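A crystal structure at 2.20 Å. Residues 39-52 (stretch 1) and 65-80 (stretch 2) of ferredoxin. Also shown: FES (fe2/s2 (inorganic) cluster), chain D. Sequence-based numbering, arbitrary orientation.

Stretch 1, residues 39-52: QGNKACGKCICKHV
Stretch 2 (65-80) EFLEDQPANARLACAI

The two stretches are joined by a short antiparallel strand pairing that leads into a shared iron-sulfur cluster, with a small apolar patch flanking the pairing; together they bury 967 Å², both sides summed.

Strand 48-52 runs beside strand 74-76, their N-to-C directions 124° apart. Cys-49 and Arg-75 form the hydrogen-bonded pair (CA-CA 5.6 Å): Cys-49 N donates to Arg-75 O and Arg-75 N to Cys-49 O, both at 3.0 Å. Ile-48 faces Leu-76 (CA-CA 4.9 Å) and Lys-50 faces Ala-74 (CA-CA 4.5 Å) as non-hydrogen-bonded pairs. The ladder extends through His-51 N to Asn-73 O and Ala-77 N to Cys-47 O, each 3.0 Å. Asn-73 (phi/psi -104/16) precedes the strand in a type I turn, Pro-71 to Ala-74, closed by Ala-74 N to Pro-71 O at 2.8 Å.

On one face of the sheet, Ile-48 (m, m) reaches Leu-76 (m, t), CD1 to CD2 3.6 Å, and Leu-67 (m, t), CD1 to CD2 3.7 Å. These branched chains fill the space beside the pairing, while the small Ala-74 lets its CB lie 4.4 Å from Ile-48 CG2. Cys-49 (p) and Arg-75 (m, m, m) occupy the other face. A water joins the polar ends of His-51 (chi1 t) and Arg-75: it lies 2.7 Å from His-51 ND1 and accepts from Arg-75 NH1 at 2.8 Å.

Beyond Leu-76, a 3-10 segment, 77-79, turns Cys-78 toward the cluster. Cys-78 SG (chi1 p) and Cys-47 SG (chi1 p) bind FE2 at 2.2 and 2.4 Å, so one iron ties both stretches together; thiolate sulfur suits this task. Cys-78 N also donates to Cys-47 SG at 3.5 Å, nearly straight at 175°. Cys-44 SG (chi1 p) binds FE1 at 2.4 Å, with another ligand elsewhere in the structure.

The loop wrapping the cluster uses glycine where space is short. Gly-40 (phi/psi 73/38) brings its CA to 3.2 Å from Cys-78 CB. Gly-45 (70/30) lays its CA over one face of the Phe-66 ring, 4.3 Å from the centroid in a CH-pi contact; an ideal CB on Gly-45 would fall 2.7 Å from Phe-66 CD1, a clash. Positive phi also favours glycine at both sites. Phe-66 (chi1 m, chi2 -69°) points toward the loop, and its CZ approaches Ala-43 O at 3.3 Å.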

# COMPACT_ATOMS: atom_id res chain seq x y z
N GLN A 39 -4.90 -7.74 9.51
CA GLN A 39 -5.40 -6.38 9.74
C GLN A 39 -4.30 -5.33 9.83
O GLN A 39 -4.32 -4.48 10.72
CB GLN A 39 -6.22 -6.33 11.03
CG GLN A 39 -7.28 -7.39 11.17
CD GLN A 39 -7.87 -7.39 12.57
OE1 GLN A 39 -8.04 -6.34 13.19
NE2 GLN A 39 -8.17 -8.58 13.07
N GLY A 40 -3.36 -5.38 8.90
CA GLY A 40 -2.27 -4.41 8.87
C GLY A 40 -1.23 -4.58 9.96
O GLY A 40 -0.70 -3.61 10.48
N ASN A 41 -0.91 -5.83 10.27
CA ASN A 41 0.07 -6.15 11.31
C ASN A 41 1.40 -6.65 10.72
O ASN A 41 2.28 -7.09 11.46
CB ASN A 41 -0.54 -7.20 12.25
CG ASN A 41 0.36 -7.55 13.43
OD1 ASN A 41 0.44 -8.72 13.84
ND2 ASN A 41 1.03 -6.54 13.98
N LYS A 42 1.54 -6.57 9.40
CA LYS A 42 2.75 -7.02 8.71
C LYS A 42 3.14 -8.44 9.12
O LYS A 42 4.31 -8.73 9.38
CB LYS A 42 3.89 -6.04 9.00
CG LYS A 42 3.43 -4.63 9.37
CD LYS A 42 4.61 -3.66 9.47
CE LYS A 42 4.32 -2.51 10.44
NZ LYS A 42 5.48 -1.59 10.56
N ALA A 43 2.15 -9.34 9.17
CA ALA A 43 2.40 -10.72 9.55
C ALA A 43 1.78 -11.73 8.60
O ALA A 43 2.22 -12.87 8.54
CB ALA A 43 1.91 -10.97 10.97
N CYS A 44 0.77 -11.32 7.83
CA CYS A 44 0.12 -12.24 6.89
C CYS A 44 0.65 -12.11 5.45
O CYS A 44 0.68 -13.09 4.71
CB CYS A 44 -1.40 -12.03 6.93
SG CYS A 44 -2.04 -10.65 5.93
N GLY A 45 1.05 -10.90 5.07
CA GLY A 45 1.57 -10.66 3.73
C GLY A 45 0.52 -10.73 2.63
O GLY A 45 0.83 -11.07 1.49
N LYS A 46 -0.71 -10.39 2.95
CA LYS A 46 -1.77 -10.44 1.95
C LYS A 46 -2.12 -9.09 1.34
O LYS A 46 -2.72 -9.02 0.28
CB LYS A 46 -3.03 -11.07 2.57
CG LYS A 46 -2.77 -12.33 3.37
CD LYS A 46 -3.57 -13.50 2.83
CE LYS A 46 -4.84 -13.71 3.64
NZ LYS A 46 -4.95 -15.10 4.16
N CYS A 47 -1.74 -8.00 2.01
CA CYS A 47 -2.03 -6.65 1.53
C CYS A 47 -1.10 -6.19 0.43
O CYS A 47 -0.74 -5.02 0.37
CB CYS A 47 -1.95 -5.67 2.67
SG CYS A 47 -0.31 -5.64 3.37
N ILE A 48 -0.73 -7.10 -0.46
CA ILE A 48 0.18 -6.77 -1.55
C ILE A 48 -0.36 -5.78 -2.57
O ILE A 48 -1.50 -5.87 -3.00
CB ILE A 48 0.58 -8.04 -2.31
CG1 ILE A 48 1.50 -8.89 -1.44
CG2 ILE A 48 1.26 -7.66 -3.62
CD1 ILE A 48 2.79 -8.18 -1.08
N CYS A 49 0.48 -4.82 -2.95
CA CYS A 49 0.13 -3.83 -3.94
C CYS A 49 1.41 -3.50 -4.68
O CYS A 49 2.48 -4.01 -4.31
CB CYS A 49 -0.43 -2.59 -3.28
SG CYS A 49 0.75 -1.75 -2.27
N LYS A 50 1.34 -2.67 -5.71
CA LYS A 50 2.56 -2.34 -6.45
C LYS A 50 2.80 -0.85 -6.48
O LYS A 50 1.94 -0.08 -6.88
CB LYS A 50 2.48 -2.87 -7.89
CG LYS A 50 3.08 -4.24 -8.07
CD LYS A 50 2.01 -5.28 -8.37
CE LYS A 50 1.47 -5.10 -9.78
NZ LYS A 50 0.10 -5.68 -9.95
N HIS A 51 3.99 -0.44 -6.03
CA HIS A 51 4.35 0.97 -6.03
C HIS A 51 4.88 1.30 -7.43
O HIS A 51 5.95 0.82 -7.82
CB HIS A 51 5.43 1.24 -4.98
CG HIS A 51 6.01 2.62 -5.03
ND1 HIS A 51 7.28 2.91 -4.59
CD2 HIS A 51 5.48 3.79 -5.47
CE1 HIS A 51 7.51 4.20 -4.75
NE2 HIS A 51 6.43 4.76 -5.28
N VAL A 52 4.13 2.10 -8.18
CA VAL A 52 4.53 2.47 -9.54
C VAL A 52 5.02 3.89 -9.73
O VAL A 52 5.70 4.17 -10.72
CB VAL A 52 3.40 2.23 -10.56
CG1 VAL A 52 3.11 0.74 -10.65
CG2 VAL A 52 2.16 3.03 -10.18
N GLU A 65 10.81 -9.74 3.66
CA GLU A 65 10.66 -11.18 3.82
C GLU A 65 9.45 -11.67 3.06
O GLU A 65 9.45 -12.76 2.50
CB GLU A 65 10.49 -11.53 5.30
CG GLU A 65 11.62 -11.05 6.19
CD GLU A 65 12.27 -12.19 6.95
OE1 GLU A 65 12.21 -13.34 6.44
OE2 GLU A 65 12.83 -11.94 8.05
N PHE A 66 8.41 -10.85 3.04
CA PHE A 66 7.18 -11.19 2.36
C PHE A 66 7.17 -10.85 0.86
O PHE A 66 6.26 -11.25 0.14
CB PHE A 66 6.00 -10.49 3.04
CG PHE A 66 5.65 -11.04 4.40
CD1 PHE A 66 5.09 -12.31 4.53
CD2 PHE A 66 5.85 -10.27 5.54
CE1 PHE A 66 4.73 -12.80 5.78
CE2 PHE A 66 5.49 -10.75 6.80
CZ PHE A 66 4.92 -12.01 6.92
N LEU A 67 8.19 -10.14 0.39
CA LEU A 67 8.23 -9.75 -1.02
C LEU A 67 9.22 -10.52 -1.88
O LEU A 67 9.34 -10.26 -3.08
CB LEU A 67 8.52 -8.25 -1.13
CG LEU A 67 7.77 -7.40 -0.11
CD1 LEU A 67 8.48 -6.06 0.12
CD2 LEU A 67 6.35 -7.19 -0.61
N GLU A 68 9.91 -11.47 -1.27
CA GLU A 68 10.91 -12.28 -1.97
C GLU A 68 10.37 -12.98 -3.20
O GLU A 68 11.02 -13.01 -4.26
CB GLU A 68 11.50 -13.32 -1.02
CG GLU A 68 11.74 -12.80 0.40
CD GLU A 68 12.74 -13.64 1.18
OE1 GLU A 68 13.09 -14.74 0.68
OE2 GLU A 68 13.17 -13.21 2.27
N ASP A 69 9.18 -13.56 -3.07
CA ASP A 69 8.54 -14.28 -4.16
C ASP A 69 7.51 -13.42 -4.89
O ASP A 69 6.65 -13.94 -5.60
CB ASP A 69 7.87 -15.54 -3.62
CG ASP A 69 6.75 -15.24 -2.62
OD1 ASP A 69 5.94 -16.15 -2.33
OD2 ASP A 69 6.68 -14.10 -2.11
N GLN A 70 7.58 -12.11 -4.69
CA GLN A 70 6.65 -11.18 -5.34
C GLN A 70 7.36 -10.33 -6.39
O GLN A 70 8.60 -10.30 -6.44
CB GLN A 70 6.01 -10.26 -4.30
CG GLN A 70 5.03 -10.95 -3.37
CD GLN A 70 3.66 -11.16 -4.01
OE1 GLN A 70 3.24 -10.40 -4.88
NE2 GLN A 70 2.96 -12.21 -3.58
N PRO A 71 6.59 -9.63 -7.25
CA PRO A 71 7.22 -8.80 -8.28
C PRO A 71 8.11 -7.71 -7.67
O PRO A 71 7.88 -7.25 -6.55
CB PRO A 71 6.03 -8.22 -9.07
CG PRO A 71 4.90 -9.14 -8.77
CD PRO A 71 5.12 -9.59 -7.36
N ALA A 72 9.13 -7.33 -8.43
CA ALA A 72 10.10 -6.33 -8.02
C ALA A 72 9.55 -5.09 -7.35
O ALA A 72 10.19 -4.51 -6.46
CB ALA A 72 10.93 -5.93 -9.21
N ASN A 73 8.36 -4.66 -7.76
CA ASN A 73 7.76 -3.45 -7.22
C ASN A 73 6.65 -3.68 -6.21
O ASN A 73 5.88 -2.78 -5.90
CB ASN A 73 7.25 -2.57 -8.36
CG ASN A 73 6.50 -3.36 -9.43
OD1 ASN A 73 6.53 -4.61 -9.46
ND2 ASN A 73 5.82 -2.64 -10.31
N ALA A 74 6.58 -4.90 -5.70
CA ALA A 74 5.56 -5.25 -4.72
C ALA A 74 5.90 -4.67 -3.36
O ALA A 74 7.06 -4.57 -3.00
CB ALA A 74 5.45 -6.77 -4.61
N ARG A 75 4.88 -4.29 -2.61
CA ARG A 75 5.05 -3.74 -1.28
C ARG A 75 3.84 -4.17 -0.45
O ARG A 75 2.80 -4.55 -1.00
CB ARG A 75 5.12 -2.22 -1.33
CG ARG A 75 6.32 -1.65 -2.07
CD ARG A 75 7.61 -1.81 -1.26
NE ARG A 75 7.46 -1.37 0.11
CZ ARG A 75 7.81 -0.17 0.56
NH1 ARG A 75 8.34 0.71 -0.28
NH2 ARG A 75 7.63 0.15 1.83
N LEU A 76 3.98 -4.13 0.88
CA LEU A 76 2.88 -4.47 1.78
C LEU A 76 2.21 -3.15 2.09
O LEU A 76 2.83 -2.25 2.66
CB LEU A 76 3.41 -5.07 3.08
CG LEU A 76 3.99 -6.49 3.10
CD1 LEU A 76 4.24 -6.88 4.54
CD2 LEU A 76 3.04 -7.47 2.43
N ALA A 77 0.94 -3.01 1.73
CA ALA A 77 0.22 -1.78 1.97
C ALA A 77 0.26 -1.35 3.43
O ALA A 77 0.38 -0.17 3.72
CB ALA A 77 -1.22 -1.93 1.51
N CYS A 78 0.18 -2.30 4.36
CA CYS A 78 0.20 -1.93 5.77
C CYS A 78 1.59 -1.56 6.31
O CYS A 78 1.73 -1.05 7.42
CB CYS A 78 -0.42 -3.03 6.64
SG CYS A 78 0.46 -4.59 6.62
N ALA A 79 2.62 -1.81 5.50
CA ALA A 79 3.99 -1.49 5.89
C ALA A 79 4.32 -0.05 5.51
O ALA A 79 5.34 0.50 5.92
CB ALA A 79 4.95 -2.43 5.19
N ILE A 80 3.43 0.57 4.72
CA ILE A 80 3.62 1.94 4.27
C ILE A 80 2.79 2.92 5.06
O ILE A 80 1.56 2.92 4.98
CB ILE A 80 3.27 2.05 2.78
CG1 ILE A 80 4.22 1.17 1.97
CG2 ILE A 80 3.36 3.49 2.33
CD1 ILE A 80 3.76 0.90 0.58
FE1 FES D . -1.21 -8.64 7.00
FE2 FES D . -0.46 -6.37 5.69
S1 FES D . 0.81 -8.16 6.15
S2 FES D . -2.50 -6.85 6.54
O HOH W 1 8.78 1.21 -3.05